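Local coordinates for crystal protein (Bacillus thuringiensis serovar dakota, PDB 2ZTB), which recognises cancer cells and, as an aerolysin-type beta-pore-forming toxin, probably makes pores in their membranes once proteolytically activated, at residues A[22-27]-A[33-38]; A[201-204]-A[210-213]. All blocks are in the same frame, centred on the assembly; numbering follows the deposited sequence.

Overall arrangement
Both contacts lie at one end of a long, mostly beta chain, about 37 Å (interaction 1) and 42 Å (interaction 2) from its centre. This end is probably the target-binding end of the toxin. The two centres are about 10 Å apart. Interaction 1 packs helix 20-31 on the segment leading into strand 37-40. Interaction 2 follows later in the chain, where the segment after strand 168-199 meets strand 210-214. Both reach the same sheet. They also touch directly: Thr33 OG1 comes within 3.7 Å of Val203 CG1, and Phe27 CE2 within 4.3 Å of Trp211 O. Helix 20-31 links them further, since its Tyr31 touches Val203 and stacks on Trp211.

Interaction 1: A[22-27]-A[33-38]; sequences SVRSRF and TNPDGI
Ile38 forms the apolar centre with Val23 and Phe27. Its CD1 meets Val23 CG1 at 3.8 Å, and its CG2 meets Phe27 CD1 at 4.0 Å. The two branches of Ile38 reach residues four apart, about one turn, on the helix. Pro35 extends the apolar surface. Its CG lies 3.8 Å from Phe27 CB and also packs against Arg24 CG, so the aliphatic root of the arginine belongs to this layer.

Farther out, the extended Arg24 chain turns polar. NE and NH2 grip one acceptor side-on: each is 3.0 Å from Pro35 O. This oxygen lies at the guanidinium edge, only 3° out of its plane. Both bonds are bent, with N-H...O angles of 149° and 146°. The shared grip restrains rotation of the group. Asn34 comes over one face, with its ND2 3.6 Å above the plane and displaced from the middle of the group. The amide is tilted against the guanidinium.

Phe46 of strand 43-46 makes a cation-pi contact with Arg24. Phe27 rests on Phe195 and Ala197 of strand 168-199, and Val218 of helix 215-218 touches Val23 and Phe27. Asp36 and Gly37 form a classic beta bulge opposite Asn198. The contact joins helix 20-31 to the loop 33-36 and the first residues of strand 37-40. That strand lies between strands 43-46 and 168-199, paired antiparallel with both.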
loop_
_atom_site.group_PDB
_atom_site.type_symbol
_atom_site.label_atom_id
_atom_site.label_comp_id
_atom_site.label_asym_id
_atom_site.label_seq_id
_atom_site.Cartn_x
_atom_site.Cartn_y
_atom_site.Cartn_z
ATOM N N SER A 22 -1.456 -31.230 -0.513
ATOM C CA SER A 22 -2.249 -31.290 0.681
ATOM C C SER A 22 -3.733 -31.311 0.329
ATOM O O SER A 22 -4.511 -31.924 1.054
ATOM C CB SER A 22 -1.891 -30.164 1.650
ATOM O OG SER A 22 -2.425 -28.914 1.257
ATOM N N VAL A 23 -4.106 -30.658 -0.783
ATOM C CA VAL A 23 -5.468 -30.671 -1.341
ATOM C C VAL A 23 -5.805 -32.070 -1.854
ATOM O O VAL A 23 -6.865 -32.625 -1.557
ATOM C CB VAL A 23 -5.632 -29.582 -2.481
ATOM C CG1 VAL A 23 -6.896 -29.812 -3.360
ATOM C CG2 VAL A 23 -5.637 -28.166 -1.896
ATOM N N ARG A 24 -4.891 -32.650 -2.620
ATOM C CA ARG A 24 -5.070 -34.001 -3.116
ATOM C C ARG A 24 -5.284 -35.000 -1.959
ATOM O O ARG A 24 -6.150 -35.887 -2.038
ATOM C CB ARG A 24 -3.869 -34.396 -3.981
ATOM C CG ARG A 24 -4.061 -35.670 -4.755
ATOM C CD ARG A 24 -2.750 -36.180 -5.293
ATOM N NE ARG A 24 -2.974 -37.191 -6.318
ATOM C CZ ARG A 24 -2.041 -37.644 -7.155
ATOM N NH1 ARG A 24 -0.789 -37.187 -7.093
ATOM N NH2 ARG A 24 -2.361 -38.561 -8.058
ATOM N N SER A 25 -4.517 -34.837 -0.884
ATOM C CA SER A 25 -4.561 -35.744 0.284
ATOM C C SER A 25 -5.883 -35.626 1.043
ATOM O O SER A 25 -6.405 -36.608 1.564
ATOM C CB SER A 25 -3.383 -35.454 1.216
ATOM O OG SER A 25 -3.444 -36.226 2.419
ATOM N N ARG A 26 -6.429 -34.416 1.083
ATOM C CA ARG A 26 -7.741 -34.172 1.657
ATOM C C ARG A 26 -8.874 -34.852 0.859
ATOM O O ARG A 26 -9.768 -35.445 1.445
ATOM C CB ARG A 26 -7.950 -32.658 1.826
ATOM C CG ARG A 26 -7.224 -32.070 3.064
ATOM C CD ARG A 26 -8.196 -31.780 4.251
ATOM N NE ARG A 26 -8.684 -33.006 4.835
ATOM C CZ ARG A 26 -9.954 -33.372 5.051
ATOM N NH1 ARG A 26 -11.009 -32.596 4.809
ATOM N NH2 ARG A 26 -10.147 -34.564 5.552
ATOM N N PHE A 27 -8.818 -34.767 -0.471
ATOM C CA PHE A 27 -9.743 -35.456 -1.365
ATOM C C PHE A 27 -9.641 -36.961 -1.159
ATOM O O PHE A 27 -10.639 -37.658 -1.079
ATOM C CB PHE A 27 -9.430 -35.107 -2.830
ATOM C CG PHE A 27 -10.163 -33.883 -3.357
ATOM C CD1 PHE A 27 -9.454 -32.744 -3.743
ATOM C CD2 PHE A 27 -11.555 -33.886 -3.490
ATOM C CE1 PHE A 27 -10.115 -31.621 -4.244
ATOM C CE2 PHE A 27 -12.250 -32.763 -3.998
ATOM C CZ PHE A 27 -11.530 -31.626 -4.380
ATOM N N THR A 33 -10.138 -42.786 -1.753
ATOM C CA THR A 33 -9.260 -43.179 -2.849
ATOM C C THR A 33 -8.514 -41.921 -3.252
ATOM O O THR A 33 -9.098 -40.838 -3.302
ATOM C CB THR A 33 -10.069 -43.752 -4.066
ATOM O OG1 THR A 33 -10.764 -44.939 -3.660
ATOM C CG2 THR A 33 -9.170 -44.092 -5.260
ATOM N N ASN A 34 -7.221 -42.057 -3.498
ATOM C CA ASN A 34 -6.401 -40.937 -3.924
ATOM C C ASN A 34 -6.854 -40.536 -5.340
ATOM O O ASN A 34 -6.928 -41.391 -6.212
ATOM C CB ASN A 34 -4.926 -41.359 -3.875
ATOM C CG ASN A 34 -3.953 -40.179 -3.981
ATOM O OD1 ASN A 34 -4.254 -39.042 -3.577
ATOM N ND2 ASN A 34 -2.766 -40.458 -4.511
ATOM N N PRO A 35 -7.233 -39.258 -5.559
ATOM C CA PRO A 35 -7.618 -38.928 -6.924
ATOM C C PRO A 35 -6.409 -38.939 -7.871
ATOM O O PRO A 35 -5.253 -38.725 -7.434
ATOM C CB PRO A 35 -8.167 -37.499 -6.797
ATOM C CG PRO A 35 -7.525 -36.941 -5.590
ATOM C CD PRO A 35 -7.353 -38.096 -4.656
ATOM N N ASP A 36 -6.686 -39.165 -9.154
ATOM C CA ASP A 36 -5.672 -39.094 -10.185
ATOM C C ASP A 36 -5.186 -37.660 -10.333
ATOM O O ASP A 36 -3.995 -37.411 -10.506
ATOM C CB ASP A 36 -6.253 -39.567 -11.512
ATOM C CG ASP A 36 -6.244 -41.066 -11.666
ATOM O OD1 ASP A 36 -5.619 -41.781 -10.856
ATOM O OD2 ASP A 36 -6.878 -41.533 -12.627
ATOM N N GLY A 37 -6.116 -36.714 -10.272
ATOM C CA GLY A 37 -5.779 -35.312 -10.431
ATOM C C GLY A 37 -6.773 -34.401 -9.752
ATOM O O GLY A 37 -7.832 -34.851 -9.309
ATOM N N ILE A 38 -6.430 -33.115 -9.697
ATOM C CA ILE A 38 -7.252 -32.092 -9.042
ATOM C C ILE A 38 -7.368 -30.892 -9.981
ATOM O O ILE A 38 -6.667 -30.829 -10.977
ATOM C CB ILE A 38 -6.696 -31.673 -7.638
ATOM C CG1 ILE A 38 -5.318 -30.987 -7.751
ATOM C CG2 ILE A 38 -6.715 -32.904 -6.646
ATOM C CD1 ILE A 38 -4.796 -30.320 -6.464
#

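Interaction 2: A[201-204]-A[210-213]; sequences KRVG and FWFN
Trp211 points its indole across to Val203 and Gly204 in the end region of an elongated, aerolysin-type beta fold. The chain leaves strand 168-199, turns a corner at Lys201, and returns as strand 210-214. That returning strand pairs antiparallel with 168-199, and Trp211 has backbone hydrogen bonding with Ala197. The contact with 201-204 is made through the indole, as the nearest CA atoms, those of Gly204 and Trp211, are 8.3 Å apart.

The indole is directed by its first torsion, with CG anti to the carbonyl carbon (chi1 -71°). The side chains of Val203 and Trp211 run at a slant to one another. CG2 of Val203 does the touching, obliquely, at the NE1-CD1 side of the five-membered ring: it is 3.7 Å from CD1 of Trp211 and slightly nearer NE1. The carbonyl of Val203 comes from another direction. Its oxygen lies at the indole edge, near the ring plane, 3.1 Å from NE1 of Trp211. The hydrogen bond is weak, with an N-H...O angle of 130°. The stronger partner of NE1 is the carbonyl oxygen of His208, in the loop between the segments. Two backbone oxygens therefore share this one N-H.

Tyr31 of helix 20-31 stacks on the Trp211 ring and also touches Val203. Pro205 touches the indole as well. The backbone of Gly204 has a positive phi of 77°, and the residue has no side chain where it meets the ring. Its CA can approach CZ2 of Trp211 to 3.6 Å.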
loop_
_atom_site.group_PDB
_atom_site.type_symbol
_atom_site.label_atom_id
_atom_site.label_comp_id
_atom_site.label_asym_id
_atom_site.label_seq_id
_atom_site.Cartn_x
_atom_site.Cartn_y
_atom_site.Cartn_z
ATOM N N LYS A 201 -11.432 -44.699 -10.024
ATOM C CA LYS A 201 -12.687 -45.449 -10.034
ATOM C C LYS A 201 -13.867 -44.585 -9.548
ATOM O O LYS A 201 -13.680 -43.441 -9.140
ATOM C CB LYS A 201 -12.550 -46.715 -9.189
ATOM C CG LYS A 201 -12.170 -46.456 -7.755
ATOM C CD LYS A 201 -11.843 -47.741 -7.086
ATOM C CE LYS A 201 -11.761 -47.573 -5.611
ATOM N NZ LYS A 201 -11.349 -48.865 -4.955
ATOM N N ARG A 202 -15.080 -45.125 -9.602
ATOM C CA ARG A 202 -16.246 -44.421 -9.064
ATOM C C ARG A 202 -16.159 -44.422 -7.537
ATOM O O ARG A 202 -15.948 -45.460 -6.936
ATOM C CB ARG A 202 -17.554 -45.063 -9.538
ATOM C CG ARG A 202 -17.906 -44.790 -11.001
ATOM C CD ARG A 202 -19.319 -45.315 -11.323
ATOM N NE ARG A 202 -19.690 -45.227 -12.743
ATOM C CZ ARG A 202 -20.143 -44.142 -13.389
ATOM N NH1 ARG A 202 -20.285 -42.962 -12.782
ATOM N NH2 ARG A 202 -20.455 -44.240 -14.685
ATOM N N VAL A 203 -16.282 -43.242 -6.932
ATOM C CA VAL A 203 -16.248 -43.076 -5.475
ATOM C C VAL A 203 -17.429 -42.199 -5.021
ATOM O O VAL A 203 -18.120 -41.596 -5.851
ATOM C CB VAL A 203 -14.909 -42.392 -4.975
ATOM C CG1 VAL A 203 -13.671 -43.272 -5.222
ATOM C CG2 VAL A 203 -14.734 -40.998 -5.590
ATOM N N GLY A 204 -17.639 -42.112 -3.708
ATOM C CA GLY A 204 -18.609 -41.176 -3.151
ATOM C C GLY A 204 -20.043 -41.644 -3.298
ATOM O O GLY A 204 -20.304 -42.703 -3.882
ATOM N N PHE A 210 -15.950 -37.774 -10.933
ATOM C CA PHE A 210 -15.651 -36.361 -10.703
ATOM C C PHE A 210 -16.386 -35.799 -9.500
ATOM O O PHE A 210 -17.610 -35.914 -9.410
ATOM C CB PHE A 210 -16.010 -35.494 -11.927
ATOM C CG PHE A 210 -15.420 -35.974 -13.234
ATOM C CD1 PHE A 210 -14.221 -36.681 -13.277
ATOM C CD2 PHE A 210 -16.058 -35.680 -14.432
ATOM C CE1 PHE A 210 -13.689 -37.114 -14.477
ATOM C CE2 PHE A 210 -15.522 -36.100 -15.647
ATOM C CZ PHE A 210 -14.335 -36.825 -15.662
ATOM N N TRP A 211 -15.630 -35.139 -8.619
ATOM C CA TRP A 211 -16.181 -34.516 -7.419
ATOM C C TRP A 211 -15.698 -33.090 -7.197
ATOM O O TRP A 211 -14.576 -32.745 -7.556
ATOM C CB TRP A 211 -15.850 -35.368 -6.186
ATOM C CG TRP A 211 -16.622 -36.620 -6.188
ATOM C CD1 TRP A 211 -16.216 -37.826 -6.659
ATOM C CD2 TRP A 211 -17.967 -36.792 -5.729
ATOM N NE1 TRP A 211 -17.214 -38.740 -6.522
ATOM C CE2 TRP A 211 -18.305 -38.137 -5.951
ATOM C CE3 TRP A 211 -18.915 -35.938 -5.138
ATOM C CZ2 TRP A 211 -19.559 -38.668 -5.607
ATOM C CZ3 TRP A 211 -20.176 -36.475 -4.797
ATOM C CH2 TRP A 211 -20.468 -37.823 -5.026
ATOM N N PHE A 212 -16.561 -32.286 -6.574
ATOM C CA PHE A 212 -16.257 -30.919 -6.145
ATOM C C PHE A 212 -16.537 -30.754 -4.671
ATOM O O PHE A 212 -17.548 -31.247 -4.164
ATOM C CB PHE A 212 -17.059 -29.906 -6.973
ATOM C CG PHE A 212 -16.916 -30.124 -8.440
ATOM C CD1 PHE A 212 -17.804 -30.957 -9.118
ATOM C CD2 PHE A 212 -15.850 -29.556 -9.137
ATOM C CE1 PHE A 212 -17.652 -31.211 -10.465
ATOM C CE2 PHE A 212 -15.684 -29.800 -10.495
ATOM C CZ PHE A 212 -16.589 -30.630 -11.159
ATOM N N ASN A 213 -15.621 -30.098 -3.977
ATOM C CA ASN A 213 -15.767 -29.818 -2.561
ATOM C C ASN A 213 -15.433 -28.371 -2.328
ATOM O O ASN A 213 -14.536 -27.838 -2.981
ATOM C CB ASN A 213 -14.843 -30.711 -1.723
ATOM C CG ASN A 213 -15.429 -32.074 -1.486
ATOM O OD1 ASN A 213 -16.099 -32.310 -0.486
ATOM N ND2 ASN A 213 -15.208 -32.973 -2.421
#